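Local coordinates for La-related protein 7 homolog (PDB 6TZN), which binds the telomerase RNA ter1, promotes its assembly with the catalytic subunit trt1, and is represented here by its own C-terminal xRRM domain, at residues A[33-38]-A[73-78]; A[29-34]-A[81-86]. All coordinates share one frame; numbering follows the deposited sequence.

Interaction 1 of 2, residues A[33-38]-A[73-78]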
loop_
_atom_site.group_PDB
_atom_site.type_symbol
_atom_site.label_atom_id
_atom_site.label_comp_id
_atom_site.label_asym_id
_atom_site.label_seq_id
_atom_site.Cartn_x
_atom_site.Cartn_y
_atom_site.Cartn_z
ATOM N N SER A 33 3.422 -6.695 3.602
ATOM C CA SER A 33 3.397 -7.689 4.671
ATOM C C SER A 33 4.463 -7.406 5.722
ATOM O O SER A 33 4.210 -7.536 6.926
ATOM C CB SER A 33 3.583 -9.085 4.083
ATOM O OG SER A 33 2.591 -9.339 3.105
ATOM N N TYR A 34 5.660 -7.026 5.284
ATOM C CA TYR A 34 6.749 -6.725 6.204
ATOM C C TYR A 34 6.377 -5.566 7.122
ATOM O O TYR A 34 6.539 -5.646 8.347
ATOM C CB TYR A 34 8.003 -6.401 5.384
ATOM C CG TYR A 34 9.241 -6.168 6.209
ATOM C CD1 TYR A 34 9.501 -4.924 6.776
ATOM C CD2 TYR A 34 10.147 -7.196 6.432
ATOM C CE1 TYR A 34 10.629 -4.716 7.547
ATOM C CE2 TYR A 34 11.282 -6.994 7.191
ATOM C CZ TYR A 34 11.514 -5.755 7.749
ATOM O OH TYR A 34 12.644 -5.560 8.500
ATOM N N VAL A 35 5.863 -4.483 6.541
ATOM C CA VAL A 35 5.488 -3.308 7.322
ATOM C C VAL A 35 4.309 -3.616 8.243
ATOM O O VAL A 35 4.321 -3.258 9.432
ATOM C CB VAL A 35 5.203 -2.138 6.360
ATOM C CG1 VAL A 35 4.606 -0.954 7.086
ATOM C CG2 VAL A 35 6.478 -1.727 5.641
ATOM N N PHE A 36 3.291 -4.300 7.711
ATOM C CA PHE A 36 2.104 -4.667 8.480
ATOM C C PHE A 36 2.486 -5.439 9.734
ATOM O O PHE A 36 1.949 -5.183 10.818
ATOM C CB PHE A 36 1.209 -5.531 7.580
ATOM C CG PHE A 36 -0.232 -5.655 8.024
ATOM C CD1 PHE A 36 -0.581 -6.519 9.052
ATOM C CD2 PHE A 36 -1.242 -4.966 7.366
ATOM C CE1 PHE A 36 -1.908 -6.667 9.438
ATOM C CE2 PHE A 36 -2.562 -5.109 7.742
ATOM C CZ PHE A 36 -2.897 -5.956 8.785
ATOM N N SER A 37 3.430 -6.376 9.614
ATOM C CA SER A 37 3.795 -7.211 10.754
ATOM C C SER A 37 4.473 -6.421 11.867
ATOM O O SER A 37 4.406 -6.837 13.030
ATOM C CB SER A 37 4.670 -8.384 10.308
ATOM O OG SER A 37 5.971 -7.957 9.956
ATOM N N ARG A 38 5.114 -5.294 11.547
ATOM C CA ARG A 38 5.652 -4.416 12.583
ATOM C C ARG A 38 4.576 -3.574 13.250
ATOM O O ARG A 38 4.805 -3.067 14.351
ATOM C CB ARG A 38 6.720 -3.479 12.010
ATOM C CG ARG A 38 8.132 -4.027 12.050
ATOM C CD ARG A 38 8.427 -4.861 10.838
ATOM N NE ARG A 38 9.596 -5.694 11.054
ATOM C CZ ARG A 38 9.802 -6.847 10.436
ATOM N NH1 ARG A 38 8.915 -7.279 9.544
ATOM N NH2 ARG A 38 10.890 -7.558 10.710
ATOM N N ILE A 73 -2.787 1.977 6.919
ATOM C CA ILE A 73 -2.667 3.428 7.055
ATOM C C ILE A 73 -1.847 3.785 8.288
ATOM O O ILE A 73 -0.938 4.624 8.232
ATOM C CB ILE A 73 -4.058 4.085 7.097
ATOM C CG1 ILE A 73 -4.840 3.791 5.816
ATOM C CG2 ILE A 73 -3.925 5.585 7.330
ATOM C CD1 ILE A 73 -4.121 4.186 4.574
ATOM N N ASN A 74 -2.149 3.142 9.420
ATOM C CA ASN A 74 -1.429 3.443 10.656
ATOM C C ASN A 74 0.044 3.080 10.535
ATOM O O ASN A 74 0.914 3.802 11.037
ATOM C CB ASN A 74 -2.065 2.694 11.827
ATOM C CG ASN A 74 -3.441 3.222 12.177
ATOM O OD1 ASN A 74 -3.788 4.348 11.830
ATOM N ND2 ASN A 74 -4.233 2.406 12.871
ATOM N N ALA A 75 0.342 1.963 9.869
ATOM C CA ALA A 75 1.720 1.497 9.749
ATOM C C ALA A 75 2.591 2.511 9.015
ATOM O O ALA A 75 3.693 2.845 9.469
ATOM C CB ALA A 75 1.744 0.151 9.028
ATOM N N PHE A 76 2.127 3.002 7.864
ATOM C CA PHE A 76 2.944 3.954 7.118
ATOM C C PHE A 76 2.952 5.342 7.736
ATOM O O PHE A 76 3.897 6.104 7.501
ATOM C CB PHE A 76 2.529 4.002 5.650
ATOM C CG PHE A 76 2.950 2.791 4.879
ATOM C CD1 PHE A 76 4.259 2.656 4.441
ATOM C CD2 PHE A 76 2.046 1.768 4.626
ATOM C CE1 PHE A 76 4.655 1.535 3.744
ATOM C CE2 PHE A 76 2.432 0.644 3.925
ATOM C CZ PHE A 76 3.743 0.527 3.478
ATOM N N ARG A 77 1.940 5.683 8.535
ATOM C CA ARG A 77 1.979 6.960 9.237
ATOM C C ARG A 77 3.029 6.948 10.338
ATOM O O ARG A 77 3.710 7.955 10.568
ATOM C CB ARG A 77 0.607 7.289 9.821
ATOM C CG ARG A 77 0.547 8.676 10.439
ATOM C CD ARG A 77 -0.748 8.905 11.197
ATOM N NE ARG A 77 -0.821 8.088 12.403
ATOM C CZ ARG A 77 -1.651 7.062 12.559
ATOM N NH1 ARG A 77 -2.482 6.727 11.581
ATOM N NH2 ARG A 77 -1.649 6.373 13.693
ATOM N N THR A 78 3.194 5.812 11.014
ATOM C CA THR A 78 4.084 5.757 12.163
ATOM C C THR A 78 5.476 5.228 11.836
ATOM O O THR A 78 6.405 5.480 12.603
ATOM C CB THR A 78 3.447 4.952 13.306
ATOM O OG1 THR A 78 3.189 3.611 12.880
ATOM C CG2 THR A 78 2.132 5.589 13.735
#

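Interaction 2 of 2, residues A[29-34]-A[81-86]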
loop_
_atom_site.group_PDB
_atom_site.type_symbol
_atom_site.label_atom_id
_atom_site.label_comp_id
_atom_site.label_asym_id
_atom_site.label_seq_id
_atom_site.Cartn_x
_atom_site.Cartn_y
_atom_site.Cartn_z
ATOM N N HIS A 29 3.681 -6.654 -2.445
ATOM C CA HIS A 29 3.043 -7.558 -1.492
ATOM C C HIS A 29 3.967 -7.850 -0.314
ATOM O O HIS A 29 3.557 -7.770 0.851
ATOM C CB HIS A 29 2.638 -8.856 -2.197
ATOM C CG HIS A 29 1.848 -9.786 -1.333
ATOM N ND1 HIS A 29 0.507 -10.028 -1.538
ATOM C CD2 HIS A 29 2.207 -10.537 -0.265
ATOM C CE1 HIS A 29 0.074 -10.891 -0.636
ATOM N NE2 HIS A 29 1.085 -11.210 0.153
ATOM N N SER A 30 5.229 -8.177 -0.599
ATOM C CA SER A 30 6.178 -8.475 0.468
ATOM C C SER A 30 6.430 -7.256 1.343
ATOM O O SER A 30 6.524 -7.375 2.573
ATOM C CB SER A 30 7.494 -8.970 -0.129
ATOM O OG SER A 30 7.296 -10.207 -0.783
ATOM N N LEU A 31 6.561 -6.079 0.726
ATOM C CA LEU A 31 6.783 -4.855 1.488
ATOM C C LEU A 31 5.600 -4.575 2.410
ATOM O O LEU A 31 5.772 -4.281 3.605
ATOM C CB LEU A 31 7.020 -3.691 0.526
ATOM C CG LEU A 31 7.372 -2.326 1.120
ATOM C CD1 LEU A 31 8.223 -1.525 0.127
ATOM C CD2 LEU A 31 6.118 -1.548 1.491
ATOM N N LEU A 32 4.382 -4.657 1.872
ATOM C CA LEU A 32 3.200 -4.431 2.698
ATOM C C LEU A 32 3.146 -5.415 3.859
ATOM O O LEU A 32 2.865 -5.025 4.992
ATOM C CB LEU A 32 1.945 -4.552 1.837
ATOM C CG LEU A 32 1.717 -3.441 0.816
ATOM C CD1 LEU A 32 0.524 -3.780 -0.055
ATOM C CD2 LEU A 32 1.508 -2.096 1.496
ATOM N N SER A 33 3.422 -6.695 3.602
ATOM C CA SER A 33 3.397 -7.689 4.671
ATOM C C SER A 33 4.463 -7.406 5.722
ATOM O O SER A 33 4.210 -7.536 6.926
ATOM C CB SER A 33 3.583 -9.085 4.083
ATOM O OG SER A 33 2.591 -9.339 3.105
ATOM N N TYR A 34 5.660 -7.026 5.284
ATOM C CA TYR A 34 6.749 -6.725 6.204
ATOM C C TYR A 34 6.377 -5.566 7.122
ATOM O O TYR A 34 6.539 -5.646 8.347
ATOM C CB TYR A 34 8.003 -6.401 5.384
ATOM C CG TYR A 34 9.241 -6.168 6.209
ATOM C CD1 TYR A 34 9.501 -4.924 6.776
ATOM C CD2 TYR A 34 10.147 -7.196 6.432
ATOM C CE1 TYR A 34 10.629 -4.716 7.547
ATOM C CE2 TYR A 34 11.282 -6.994 7.191
ATOM C CZ TYR A 34 11.514 -5.755 7.749
ATOM O OH TYR A 34 12.644 -5.560 8.500
ATOM N N ARG A 81 9.394 4.740 5.961
ATOM C CA ARG A 81 9.876 3.727 5.038
ATOM C C ARG A 81 10.105 4.382 3.688
ATOM O O ARG A 81 9.330 5.246 3.270
ATOM C CB ARG A 81 8.866 2.572 4.895
ATOM C CG ARG A 81 8.478 1.889 6.189
ATOM C CD ARG A 81 9.306 0.656 6.445
ATOM N NE ARG A 81 9.020 0.081 7.757
ATOM C CZ ARG A 81 9.840 -0.721 8.428
ATOM N NH1 ARG A 81 11.014 -1.074 7.929
ATOM N NH2 ARG A 81 9.484 -1.161 9.632
ATOM N N LYS A 82 11.175 3.966 3.014
ATOM C CA LYS A 82 11.477 4.420 1.662
ATOM C C LYS A 82 12.055 3.239 0.909
ATOM O O LYS A 82 12.999 2.609 1.386
ATOM C CB LYS A 82 12.512 5.550 1.671
ATOM N N GLN A 83 11.496 2.941 -0.257
ATOM C CA GLN A 83 12.016 1.850 -1.061
ATOM C C GLN A 83 13.301 2.310 -1.744
ATOM O O GLN A 83 13.286 3.281 -2.505
ATOM C CB GLN A 83 10.972 1.446 -2.094
ATOM C CG GLN A 83 10.705 -0.008 -2.091
ATOM C CD GLN A 83 9.738 -0.440 -3.168
ATOM O OE1 GLN A 83 9.052 0.380 -3.796
ATOM N NE2 GLN A 83 9.675 -1.740 -3.389
ATOM N N ASN A 84 14.406 1.616 -1.471
ATOM C CA ASN A 84 15.725 1.997 -1.974
ATOM C C ASN A 84 16.068 1.383 -3.324
ATOM O O ASN A 84 17.048 1.801 -3.951
ATOM C CB ASN A 84 16.796 1.589 -0.968
ATOM C CG ASN A 84 16.626 2.290 0.352
ATOM O OD1 ASN A 84 16.851 3.496 0.439
ATOM N ND2 ASN A 84 16.208 1.550 1.389
ATOM N N SER A 85 15.306 0.402 -3.777
ATOM C CA SER A 85 15.552 -0.233 -5.060
ATOM C C SER A 85 14.256 -0.909 -5.463
ATOM O O SER A 85 13.305 -0.977 -4.685
ATOM C CB SER A 85 16.676 -1.256 -4.945
ATOM O OG SER A 85 16.252 -2.345 -4.139
ATOM N N HIS A 86 14.229 -1.424 -6.689
ATOM C CA HIS A 86 12.992 -2.008 -7.184
ATOM C C HIS A 86 12.582 -3.258 -6.412
ATOM O O HIS A 86 11.402 -3.615 -6.433
ATOM C CB HIS A 86 13.117 -2.302 -8.677
ATOM C CG HIS A 86 14.029 -3.443 -8.991
ATOM N ND1 HIS A 86 13.609 -4.755 -8.979
ATOM C CD2 HIS A 86 15.336 -3.469 -9.346
ATOM C CE1 HIS A 86 14.620 -5.542 -9.301
ATOM N NE2 HIS A 86 15.678 -4.787 -9.532
#

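Interaction 1 of 2, residues A[33-38]-A[73-78]
V35 meets A75 and F76 where the two helices that pack on one side of the RRM-type beta sheet come together: helix 25-39, between the first and second strands of this beta-alpha-beta-beta-alpha-beta fold, and helix 66-78, which follows the third. The domain is the xRRM of Pof8. Along 33-38, S33 turns its hydroxyl back to the carbonyl of H29 one helical turn earlier. Next comes Y34, whose backbone O accepts two side-chain bonds, from opposite faces of its carbonyl plane: S37 OG at 2.9 Å and R38 NH1 at 3.1 Å. V35 then carries the contact. Its CG1 lies anti to the backbone N (chi1 171°) and reaches the neighbouring helix, where it touches A75 CB at 3.6 Å, methyl against methyl. The same CG1 sits over one face of the F76 ring in a CH-pi contact, 4.1 Å from the centroid and 14° off the ring normal, displaced somewhat toward the rim. While CG1 covers the face, V35 CG2 lies by the CZ and CE1 end of the ring, the two side chains crossing at about a right angle. All three residues are buried, and no hydrogen bond joins the segments. The V35 carbonyl does accept one from Q79, just past helix 66-78. At the end of the segment R38 folds back along its own helix: the guanidinium lies over the Y34 ring, with NH1 3.2 Å above the ring plane.

Interaction 2 of 2, residues A[29-34]-A[81-86]
L31 and Y34, one helical turn apart on helix 25-39 of the RRM fold, face Q83 and R81 of the long loop that runs from helix 66-78 to the last sheet strand. The two pairs meet in different ways. L31 has CG anti to its backbone N (chi1 -176°), which carries CD1 out to the glutamine; this methyl touches Q83 CG at 3.7 Å and lies 3.8 Å from both Q83 CD and Q83 NE2. It therefore rests against the aliphatic part and the start of the amide, the two side chains running obliquely to each other. The amide is held by backbone atoms from two parts of the chain: OE1 accepts from the N of H20, ahead of helix 25-39, and NE2 donates to the O of D88, further along the loop. These two bonds fix the rotation of the amide while the leucine packs beside it.

Y34 and R81 instead cross at about a right angle, the ring and guanidinium planes standing 85° apart. The arginine arrives at the tyrosine's edge, near the ring plane, so this is no face-on cation-pi stack. Its chain bends at chi2 (-95°), turning the guanidinium back beside the helix, where V35 and R38 also touch it. Charged nitrogens in this buried residue find acceptors elsewhere: NH2 bonds to Q79 OE1 and NH1 to the carbonyl of R90. No hydrogen bond links the two segments directly, and the arginine's nearest approach is NH1 to Y34 CE1 at 3.7 Å.

From the N terminus the chain makes strand 13-17 and enters helix 25-39, where both contacts begin. Interaction 1 closes when the chain, having formed strands 47-51 and 58-63, returns as helix 66-78. A few residues later the loop swings back to an earlier turn of the first helix and closes interaction 2, so the sequence span of interaction 1 nests inside that of interaction 2. Together they tie helix 25-39 to its partner helix and to the loop leading to strand 103-106. The contacts adjoin: F76 CZ lies 3.7 Å from L31 CD2, and V35 CG2 lies 3.8 Å from R81 NE.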